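Local coordinates for protein-l-isoaspartate o-methyltransferase (Thermotoga maritima, PDB 1DL5) that catalyses transfer of a methyl group from S-adenosylmethionine to isoaspartyl residues of damaged proteins, a reaction that probably initiates their repair, at residues A[197-202]-A[296-301]; A[300-305]-A[312-317]; A[177-182]-A[240-245]. All coordinates share one frame; numbering follows the deposited sequence.

Contact 1: A[197-202]-A[296-301]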
loop_
_atom_site.group_PDB
_atom_site.type_symbol
_atom_site.label_atom_id
_atom_site.label_comp_id
_atom_site.label_asym_id
_atom_site.label_seq_id
_atom_site.Cartn_x
_atom_site.Cartn_y
_atom_site.Cartn_z
ATOM N N GLY A 197 -0.693 21.328 7.431
ATOM C CA GLY A 197 -1.382 22.509 7.904
ATOM C C GLY A 197 -2.188 22.398 9.168
ATOM O O GLY A 197 -2.163 21.384 9.873
ATOM N N ASN A 198 -2.943 23.459 9.424
ATOM C CA ASN A 198 -3.734 23.562 10.627
ATOM C C ASN A 198 -5.094 24.196 10.391
ATOM O O ASN A 198 -5.288 24.972 9.453
ATOM C CB ASN A 198 -2.972 24.421 11.642
ATOM C CG ASN A 198 -1.510 24.031 11.764
ATOM O OD1 ASN A 198 -1.172 23.048 12.412
ATOM N ND2 ASN A 198 -0.636 24.799 11.124
ATOM N N TYR A 199 -6.023 23.861 11.277
ATOM C CA TYR A 199 -7.371 24.409 11.267
ATOM C C TYR A 199 -7.239 25.890 11.624
ATOM O O TYR A 199 -6.377 26.259 12.429
ATOM C CB TYR A 199 -8.203 23.687 12.331
ATOM C CG TYR A 199 -9.437 24.426 12.786
ATOM C CD1 TYR A 199 -10.611 24.386 12.043
ATOM C CD2 TYR A 199 -9.434 25.153 13.983
ATOM C CE1 TYR A 199 -11.758 25.045 12.477
ATOM C CE2 TYR A 199 -10.572 25.818 14.424
ATOM C CZ TYR A 199 -11.729 25.758 13.670
ATOM O OH TYR A 199 -12.866 26.396 14.107
ATOM N N LYS A 200 -8.083 26.732 11.030
ATOM C CA LYS A 200 -8.051 28.163 11.304
ATOM C C LYS A 200 -9.327 28.662 11.975
ATOM O O LYS A 200 -9.276 29.269 13.050
ATOM C CB LYS A 200 -7.808 28.942 10.007
ATOM C CG LYS A 200 -6.379 28.858 9.507
ATOM C CD LYS A 200 -5.443 29.476 10.537
ATOM C CE LYS A 200 -3.996 29.430 10.106
ATOM N NZ LYS A 200 -3.141 30.108 11.116
ATOM N N LEU A 201 -10.469 28.410 11.345
ATOM C CA LEU A 201 -11.745 28.846 11.900
ATOM C C LEU A 201 -12.913 28.223 11.150
ATOM O O LEU A 201 -12.722 27.579 10.116
ATOM C CB LEU A 201 -11.859 30.370 11.819
ATOM C CG LEU A 201 -12.160 31.002 10.452
ATOM C CD1 LEU A 201 -12.356 32.505 10.644
ATOM C CD2 LEU A 201 -11.040 30.730 9.461
ATOM N N GLU A 202 -14.120 28.408 11.681
ATOM C CA GLU A 202 -15.334 27.904 11.043
ATOM C C GLU A 202 -15.754 28.951 10.011
ATOM O O GLU A 202 -15.650 30.151 10.270
ATOM C CB GLU A 202 -16.472 27.764 12.062
ATOM C CG GLU A 202 -16.195 26.856 13.241
ATOM C CD GLU A 202 -16.077 25.409 12.840
ATOM O OE1 GLU A 202 -17.124 24.738 12.727
ATOM O OE2 GLU A 202 -14.943 24.941 12.626
ATOM N N ARG A 296 -6.908 14.473 20.954
ATOM C CA ARG A 296 -7.506 15.774 20.670
ATOM C C ARG A 296 -8.188 15.797 19.298
ATOM O O ARG A 296 -7.836 15.021 18.409
ATOM C CB ARG A 296 -6.436 16.864 20.737
ATOM C CG ARG A 296 -5.874 16.943 22.039
ATOM N N SER A 297 -9.168 16.683 19.134
ATOM C CA SER A 297 -9.879 16.801 17.865
ATOM C C SER A 297 -8.989 17.504 16.848
ATOM O O SER A 297 -7.958 18.076 17.205
ATOM C CB SER A 297 -11.198 17.557 18.049
ATOM O OG SER A 297 -10.998 18.835 18.613
ATOM N N PHE A 298 -9.394 17.462 15.581
ATOM C CA PHE A 298 -8.604 18.048 14.502
ATOM C C PHE A 298 -8.185 19.501 14.679
ATOM O O PHE A 298 -7.128 19.892 14.197
ATOM C CB PHE A 298 -9.330 17.871 13.153
ATOM C CG PHE A 298 -10.559 18.732 12.989
ATOM C CD1 PHE A 298 -10.451 20.048 12.543
ATOM C CD2 PHE A 298 -11.823 18.223 13.273
ATOM C CE1 PHE A 298 -11.583 20.843 12.383
ATOM C CE2 PHE A 298 -12.969 19.011 13.116
ATOM C CZ PHE A 298 -12.847 20.325 12.671
ATOM N N GLU A 299 -8.993 20.300 15.372
ATOM C CA GLU A 299 -8.653 21.712 15.561
ATOM C C GLU A 299 -7.324 21.925 16.278
ATOM O O GLU A 299 -6.677 22.966 16.110
ATOM C CB GLU A 299 -9.752 22.438 16.351
ATOM C CG GLU A 299 -11.123 22.439 15.688
ATOM C CD GLU A 299 -12.037 21.353 16.217
ATOM O OE1 GLU A 299 -11.544 20.243 16.519
ATOM O OE2 GLU A 299 -13.257 21.604 16.320
ATOM N N TYR A 300 -6.906 20.938 17.063
ATOM C CA TYR A 300 -5.675 21.070 17.835
ATOM C C TYR A 300 -4.497 20.224 17.374
ATOM O O TYR A 300 -3.551 20.021 18.136
ATOM C CB TYR A 300 -5.967 20.759 19.305
ATOM C CG TYR A 300 -7.191 21.472 19.830
ATOM C CD1 TYR A 300 -7.109 22.782 20.299
ATOM C CD2 TYR A 300 -8.439 20.854 19.817
ATOM C CE1 TYR A 300 -8.242 23.462 20.739
ATOM C CE2 TYR A 300 -9.581 21.525 20.256
ATOM C CZ TYR A 300 -9.472 22.828 20.712
ATOM O OH TYR A 300 -10.596 23.505 21.127
ATOM N N LEU A 301 -4.540 19.747 16.135
ATOM C CA LEU A 301 -3.467 18.907 15.610
ATOM C C LEU A 301 -2.886 19.447 14.312
ATOM O O LEU A 301 -3.553 20.185 13.588
ATOM C CB LEU A 301 -4.002 17.499 15.336
ATOM C CG LEU A 301 -4.639 16.718 16.485
ATOM C CD1 LEU A 301 -5.295 15.443 15.944
ATOM C CD2 LEU A 301 -3.568 16.381 17.514
HETATM O O HOH W 1 -5.635 21.568 12.755
HETATM O O HOH W 2 -5.294 24.741 14.507
#
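Y199 lies alongside E299, and the two side chains point the same way, so the methylene part of the glutamate covers one face of the phenol ring. E299 CG stands 3.7 Å from the centroid of the Y199 ring and only 14° off its normal, the geometry of a CH-pi contact. With CG of Y199 anti to its backbone N (chi1 160°), the ring is carried along the strand, bringing OH to E202 OE2 at 2.9 Å. F298 approaches differently: its ring edge is directed at the Y199 face in an offset edge-to-face pair, with planes at 79° and centroids 5.7 Å apart. F298 CE1 lies 3.7 Å from Y199 CD1, the nearest approach of the two rings. The contact joins a strand of the PCMT family region to a loop of the C-terminal domain family region. That loop, with a short 3-10 turn at 298-299, leads into strand 302-306, the antiparallel neighbour of strand 194-202 in the large mixed sheet. Two waters join the backbones beside that pairing. Water 1 accepts from Y199 N (2.8 Å) and donates to F298 O (2.7 Å) and L301 O (2.6 Å); water 2 donates to both Y199 O and E299 O. The carboxylates of E202 and E299 each form a salt bridge with R182 NH2.

Contact 2: A[300-305]-A[312-317]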
loop_
_atom_site.group_PDB
_atom_site.type_symbol
_atom_site.label_atom_id
_atom_site.label_comp_id
_atom_site.label_asym_id
_atom_site.label_seq_id
_atom_site.Cartn_x
_atom_site.Cartn_y
_atom_site.Cartn_z
ATOM N N TYR A 300 -6.906 20.938 17.063
ATOM C CA TYR A 300 -5.675 21.070 17.835
ATOM C C TYR A 300 -4.497 20.224 17.374
ATOM O O TYR A 300 -3.551 20.021 18.136
ATOM C CB TYR A 300 -5.967 20.759 19.305
ATOM C CG TYR A 300 -7.191 21.472 19.830
ATOM C CD1 TYR A 300 -7.109 22.782 20.299
ATOM C CD2 TYR A 300 -8.439 20.854 19.817
ATOM C CE1 TYR A 300 -8.242 23.462 20.739
ATOM C CE2 TYR A 300 -9.581 21.525 20.256
ATOM C CZ TYR A 300 -9.472 22.828 20.712
ATOM O OH TYR A 300 -10.596 23.505 21.127
ATOM N N LEU A 301 -4.540 19.747 16.135
ATOM C CA LEU A 301 -3.467 18.907 15.610
ATOM C C LEU A 301 -2.886 19.447 14.312
ATOM O O LEU A 301 -3.553 20.185 13.588
ATOM C CB LEU A 301 -4.002 17.499 15.336
ATOM C CG LEU A 301 -4.639 16.718 16.485
ATOM C CD1 LEU A 301 -5.295 15.443 15.944
ATOM C CD2 LEU A 301 -3.568 16.381 17.514
ATOM N N MET A 302 -1.639 19.091 14.021
ATOM C CA MET A 302 -1.049 19.505 12.758
ATOM C C MET A 302 -1.341 18.352 11.804
ATOM O O MET A 302 -1.035 17.190 12.097
ATOM C CB MET A 302 0.456 19.718 12.871
ATOM C CG MET A 302 1.056 20.174 11.554
ATOM S SD MET A 302 2.727 20.786 11.698
ATOM C CE MET A 302 2.406 22.448 12.293
ATOM N N LEU A 303 -1.947 18.676 10.671
ATOM C CA LEU A 303 -2.320 17.669 9.691
ATOM C C LEU A 303 -1.316 17.546 8.559
ATOM O O LEU A 303 -0.844 18.546 8.023
ATOM C CB LEU A 303 -3.701 18.005 9.120
ATOM C CG LEU A 303 -4.772 18.324 10.171
ATOM C CD1 LEU A 303 -6.097 18.574 9.470
ATOM C CD2 LEU A 303 -4.904 17.157 11.162
ATOM N N HIS A 304 -0.977 16.309 8.216
ATOM C CA HIS A 304 -0.044 16.037 7.131
ATOM C C HIS A 304 -0.838 15.166 6.161
ATOM O O HIS A 304 -0.904 13.942 6.310
ATOM C CB HIS A 304 1.190 15.288 7.651
ATOM C CG HIS A 304 1.924 16.008 8.747
ATOM N ND1 HIS A 304 3.196 16.517 8.585
ATOM C CD2 HIS A 304 1.575 16.275 10.028
ATOM C CE1 HIS A 304 3.599 17.064 9.718
ATOM N NE2 HIS A 304 2.634 16.931 10.611
ATOM N N VAL A 305 -1.451 15.816 5.177
ATOM C CA VAL A 305 -2.292 15.150 4.187
ATOM C C VAL A 305 -1.441 14.647 3.031
ATOM O O VAL A 305 -0.874 15.425 2.267
ATOM C CB VAL A 305 -3.370 16.128 3.669
ATOM C CG1 VAL A 305 -4.384 15.393 2.792
ATOM C CG2 VAL A 305 -4.058 16.790 4.855
ATOM N N HIS A 312 -0.556 11.563 8.093
ATOM C CA HIS A 312 -0.192 11.422 9.492
ATOM C C HIS A 312 -0.516 12.659 10.317
ATOM O O HIS A 312 -0.808 13.733 9.774
ATOM C CB HIS A 312 1.287 10.989 9.679
ATOM C CG HIS A 312 2.312 11.923 9.109
ATOM N ND1 HIS A 312 2.744 11.851 7.803
ATOM C CD2 HIS A 312 3.060 12.888 9.698
ATOM C CE1 HIS A 312 3.716 12.727 7.610
ATOM N NE2 HIS A 312 3.927 13.369 8.745
ATOM N N ILE A 313 -0.501 12.477 11.633
ATOM C CA ILE A 313 -0.806 13.527 12.598
ATOM C C ILE A 313 0.421 13.851 13.446
ATOM O O ILE A 313 1.216 12.965 13.756
ATOM C CB ILE A 313 -1.925 13.059 13.564
ATOM C CG1 ILE A 313 -3.197 12.740 12.779
ATOM C CG2 ILE A 313 -2.188 14.118 14.622
ATOM C CD1 ILE A 313 -4.245 12.006 13.600
ATOM N N SER A 314 0.575 15.122 13.808
ATOM C CA SER A 314 1.674 15.542 14.679
ATOM C C SER A 314 1.132 16.594 15.644
ATOM O O SER A 314 0.093 17.210 15.388
ATOM C CB SER A 314 2.864 16.094 13.874
ATOM O OG SER A 314 2.597 17.353 13.286
ATOM N N CYS A 315 1.820 16.778 16.767
ATOM C CA CYS A 315 1.397 17.742 17.775
ATOM C C CYS A 315 2.581 18.177 18.638
ATOM O O CYS A 315 2.482 18.216 19.863
ATOM C CB CYS A 315 0.312 17.124 18.663
ATOM S SG CYS A 315 0.813 15.569 19.483
ATOM N N SER A 316 3.692 18.513 17.994
ATOM C CA SER A 316 4.899 18.930 18.702
ATOM C C SER A 316 4.754 20.224 19.501
ATOM O O SER A 316 5.497 20.452 20.459
ATOM C CB SER A 316 6.058 19.071 17.713
ATOM O OG SER A 316 5.758 20.024 16.709
ATOM N N ILE A 317 3.800 21.064 19.109
ATOM C CA ILE A 317 3.567 22.338 19.784
ATOM C C ILE A 317 4.772 23.260 19.626
ATOM O O ILE A 317 4.541 24.483 19.524
ATOM C CB ILE A 317 3.286 22.138 21.297
ATOM C CG1 ILE A 317 1.972 21.375 21.489
ATOM C CG2 ILE A 317 3.226 23.486 22.006
ATOM C CD1 ILE A 317 0.753 22.084 20.926
#
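H304 and H312 form the closely packed end of this antiparallel hairpin, their imidazoles in an offset stack with centroids 4.2 Å apart and planes 20° from parallel. The overlap is displaced: H304 CB sits over the centre of the H312 ring, 3.5 Å from its centroid, while H312 NE2 lies above the rim of the H304 ring. H312 holds CG between its backbone N and carbonyl carbon (chi1 60°), which swings its ring toward H304. The H304 ring is also gripped at its edge, where NE2 and S314 OG share an in-plane hydrogen bond of 2.7 Å, nearly straight at 164°; either atom could be the donor. Face and edge contacts together would be expected to limit rotation of this imidazole. S314 OG also lies 3.2 Å from M302 CB.

The backbone supports the register, M302 with S314 and H304 with H312 being hydrogen-bonded pairs, for example M302 N to S314 O at 2.9 Å. The histidine and serine side of the hairpin is partly exposed; on the other, buried side L301 CD1 meets I313 CG2 at 3.6 Å. Against both, the contact thins toward the chain terminus: L301 CD2 still approaches C315 CB at 4.1 Å, beside the disulfide from C315 to C293, but S316 and I317 are exposed. Helices 237-248 and 281-292 cover the buried side: L243 meets L301 and L303, L247 meets L303 and I313, and W290 meets L301 and I313. Strand 312-314 ends the large sheet within the chain, while strand 302-306 separates it from strand 194-202, whose Y194 meets the H312 ring edge-to-face.

Contact 3: A[177-182]-A[240-245]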
loop_
_atom_site.group_PDB
_atom_site.type_symbol
_atom_site.label_atom_id
_atom_site.label_comp_id
_atom_site.label_asym_id
_atom_site.label_seq_id
_atom_site.Cartn_x
_atom_site.Cartn_y
_atom_site.Cartn_z
ATOM N N LEU A 177 -17.359 19.253 6.415
ATOM C CA LEU A 177 -17.327 18.165 7.379
ATOM C C LEU A 177 -18.813 17.898 7.619
ATOM O O LEU A 177 -19.371 18.249 8.657
ATOM C CB LEU A 177 -16.625 18.623 8.661
ATOM C CG LEU A 177 -16.124 17.559 9.639
ATOM C CD1 LEU A 177 -15.168 16.608 8.926
ATOM C CD2 LEU A 177 -15.414 18.249 10.807
ATOM N N LYS A 178 -19.448 17.289 6.625
ATOM C CA LYS A 178 -20.876 17.007 6.671
ATOM C C LYS A 178 -21.311 16.115 7.831
ATOM O O LYS A 178 -22.379 16.326 8.410
ATOM C CB LYS A 178 -21.309 16.412 5.324
ATOM C CG LYS A 178 -21.019 17.369 4.168
ATOM C CD LYS A 178 -21.247 16.764 2.788
ATOM C CE LYS A 178 -20.936 17.803 1.708
ATOM N NZ LYS A 178 -21.065 17.301 0.309
ATOM N N LEU A 179 -20.479 15.138 8.182
ATOM C CA LEU A 179 -20.807 14.224 9.271
ATOM C C LEU A 179 -20.898 14.919 10.628
ATOM O O LEU A 179 -21.373 14.327 11.596
ATOM C CB LEU A 179 -19.793 13.076 9.321
ATOM C CG LEU A 179 -18.298 13.395 9.394
ATOM C CD1 LEU A 179 -17.912 13.763 10.814
ATOM C CD2 LEU A 179 -17.505 12.176 8.941
ATOM N N SER A 180 -20.443 16.168 10.697
ATOM C CA SER A 180 -20.510 16.937 11.938
ATOM C C SER A 180 -21.257 18.245 11.686
ATOM O O SER A 180 -21.297 19.121 12.548
ATOM C CB SER A 180 -19.101 17.250 12.451
ATOM O OG SER A 180 -18.353 16.067 12.669
ATOM N N ARG A 181 -21.850 18.365 10.500
ATOM C CA ARG A 181 -22.587 19.567 10.120
ATOM C C ARG A 181 -21.750 20.817 10.359
ATOM O O ARG A 181 -22.235 21.810 10.908
ATOM C CB ARG A 181 -23.898 19.657 10.907
ATOM C CG ARG A 181 -24.860 18.517 10.620
ATOM C CD ARG A 181 -26.082 18.975 9.828
ATOM N NE ARG A 181 -26.962 19.834 10.621
ATOM C CZ ARG A 181 -28.197 20.175 10.266
ATOM N NH1 ARG A 181 -28.715 19.732 9.128
ATOM N NH2 ARG A 181 -28.919 20.957 11.051
ATOM N N ARG A 182 -20.487 20.761 9.943
ATOM C CA ARG A 182 -19.572 21.883 10.111
ATOM C C ARG A 182 -18.775 22.169 8.847
ATOM O O ARG A 182 -18.699 21.342 7.939
ATOM C CB ARG A 182 -18.580 21.605 11.239
ATOM C CG ARG A 182 -19.181 21.557 12.627
ATOM C CD ARG A 182 -18.121 21.139 13.629
ATOM N NE ARG A 182 -16.991 22.063 13.636
ATOM C CZ ARG A 182 -15.882 21.883 14.348
ATOM N NH1 ARG A 182 -15.751 20.804 15.112
ATOM N NH2 ARG A 182 -14.906 22.784 14.308
ATOM N N PHE A 240 -12.314 10.622 15.776
ATOM C CA PHE A 240 -11.364 9.936 14.916
ATOM C C PHE A 240 -11.892 9.895 13.489
ATOM O O PHE A 240 -11.132 10.050 12.536
ATOM C CB PHE A 240 -11.110 8.513 15.415
ATOM C CG PHE A 240 -9.985 7.819 14.699
ATOM C CD1 PHE A 240 -8.685 8.314 14.784
ATOM C CD2 PHE A 240 -10.223 6.681 13.929
ATOM C CE1 PHE A 240 -7.629 7.687 14.115
ATOM C CE2 PHE A 240 -9.173 6.042 13.252
ATOM C CZ PHE A 240 -7.878 6.547 13.346
ATOM N N VAL A 241 -13.198 9.681 13.344
ATOM C CA VAL A 241 -13.804 9.629 12.019
ATOM C C VAL A 241 -13.638 10.971 11.305
ATOM O O VAL A 241 -13.388 11.006 10.096
ATOM C CB VAL A 241 -15.299 9.254 12.102
ATOM C CG1 VAL A 241 -15.963 9.421 10.748
ATOM C CG2 VAL A 241 -15.434 7.809 12.567
ATOM N N GLU A 242 -13.772 12.068 12.046
ATOM C CA GLU A 242 -13.593 13.397 11.454
ATOM C C GLU A 242 -12.171 13.462 10.903
ATOM O O GLU A 242 -11.933 13.960 9.799
ATOM C CB GLU A 242 -13.743 14.509 12.500
ATOM C CG GLU A 242 -15.113 14.651 13.152
ATOM C CD GLU A 242 -15.205 15.891 14.040
ATOM O OE1 GLU A 242 -14.223 16.203 14.752
ATOM O OE2 GLU A 242 -16.263 16.552 14.032
ATOM N N LEU A 243 -11.220 12.968 11.689
ATOM C CA LEU A 243 -9.826 12.983 11.276
ATOM C C LEU A 243 -9.567 12.110 10.046
ATOM O O LEU A 243 -8.778 12.482 9.176
ATOM C CB LEU A 243 -8.931 12.561 12.451
ATOM C CG LEU A 243 -8.676 13.671 13.481
ATOM C CD1 LEU A 243 -8.177 13.081 14.801
ATOM C CD2 LEU A 243 -7.660 14.656 12.917
ATOM N N VAL A 244 -10.234 10.962 9.961
ATOM C CA VAL A 244 -10.056 10.073 8.810
ATOM C C VAL A 244 -10.606 10.743 7.551
ATOM O O VAL A 244 -10.035 10.622 6.465
ATOM C CB VAL A 244 -10.771 8.716 9.027
ATOM C CG1 VAL A 244 -10.749 7.894 7.725
ATOM C CG2 VAL A 244 -10.077 7.942 10.149
ATOM N N ASP A 245 -11.720 11.452 7.717
ATOM C CA ASP A 245 -12.364 12.183 6.625
ATOM C C ASP A 245 -11.378 13.213 6.076
ATOM O O ASP A 245 -11.134 13.276 4.873
ATOM C CB ASP A 245 -13.603 12.910 7.170
ATOM C CG ASP A 245 -14.351 13.702 6.109
ATOM O OD1 ASP A 245 -13.866 13.822 4.966
ATOM O OD2 ASP A 245 -15.442 14.214 6.436
HETATM O O HOH W 3 -18.380 14.595 6.004
HETATM O O HOH W 4 -13.910 18.508 16.450
HETATM O O HOH W 5 -17.551 18.039 15.721
#
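E242 reaches from helix 237-248 to the loop 177-182, and its chain can be followed outward atom by atom. From CB, a first torsion that sets CG anti to the carbonyl carbon (chi1 -64°) and an extended next bond (chi2 -173°) bring the carboxylate to L177 and S180. CG packs on L179 CD1 at 3.8 Å. CD then passes the isobutyl group of L177, which crosses the glutamate at about a right angle. At the tip, OE2 lies 3.7 Å from L177 CD2 and receives a bond from water 5 at 2.6 Å. A very short approach of S180 OG to the same oxygen is doubtful, since the serine has two conformers. OE1 is approached by water 4, whose proton may go elsewhere. E242 OE2 lies 4.4 Å from R182 NH1 but well off the guanidinium plane, where no N-H points at it, so the two groups may influence each other electrostatically without a salt bridge. Water 5 is held only weakly by R182 NH1, and the arginine is engaged instead by E202 and E299.

One helical turn further on, D245 supplies a second polar link: its OD2 accepts from water 3 (3.0 Å), which accepts in turn from L179 N (3.1 Å). L177 spans the two carboxylates, its CD1 lying 3.5 Å from D245 OD2. L179 CD2 against V241 CG1, 3.6 Å apart, forms the apolar flank. L177 O accepts from S180 N and R182 N, from opposite faces of its carbonyl plane, consistent with the tight turn, and R181 and R182 face L177 in a G1 beta bulge. This reversal joins strands 169-174 and 184-191. Helix 237-248 lies against it, with L251 of strand 251-254 touching L179, V241 and D245, F298 touching L177 and E242, and helix 281-292 packed on F240.

All three contacts are partly buried. Contact 2 lies furthest out, its centre about 18 Å from that of the chain, and includes an outermost strand; the centres of contacts 1 and 3 lie about 14 and 15 Å from it. Contact 2 is regular sheet pairing inside one hairpin, whereas contact 1 replaces direct backbone bonds with waters and ring packing, and contact 3 sets a loop against a helix through leucines, acidic groups and waters. Contacts 1 and 2 share Y300 and L301 and reach the same sheet, G197 O probably accepting a hydrogen bond from L303 N. Contact 3 meets contact 1 chiefly through charge, at R182, and contact 2 through apolar packing, at L243.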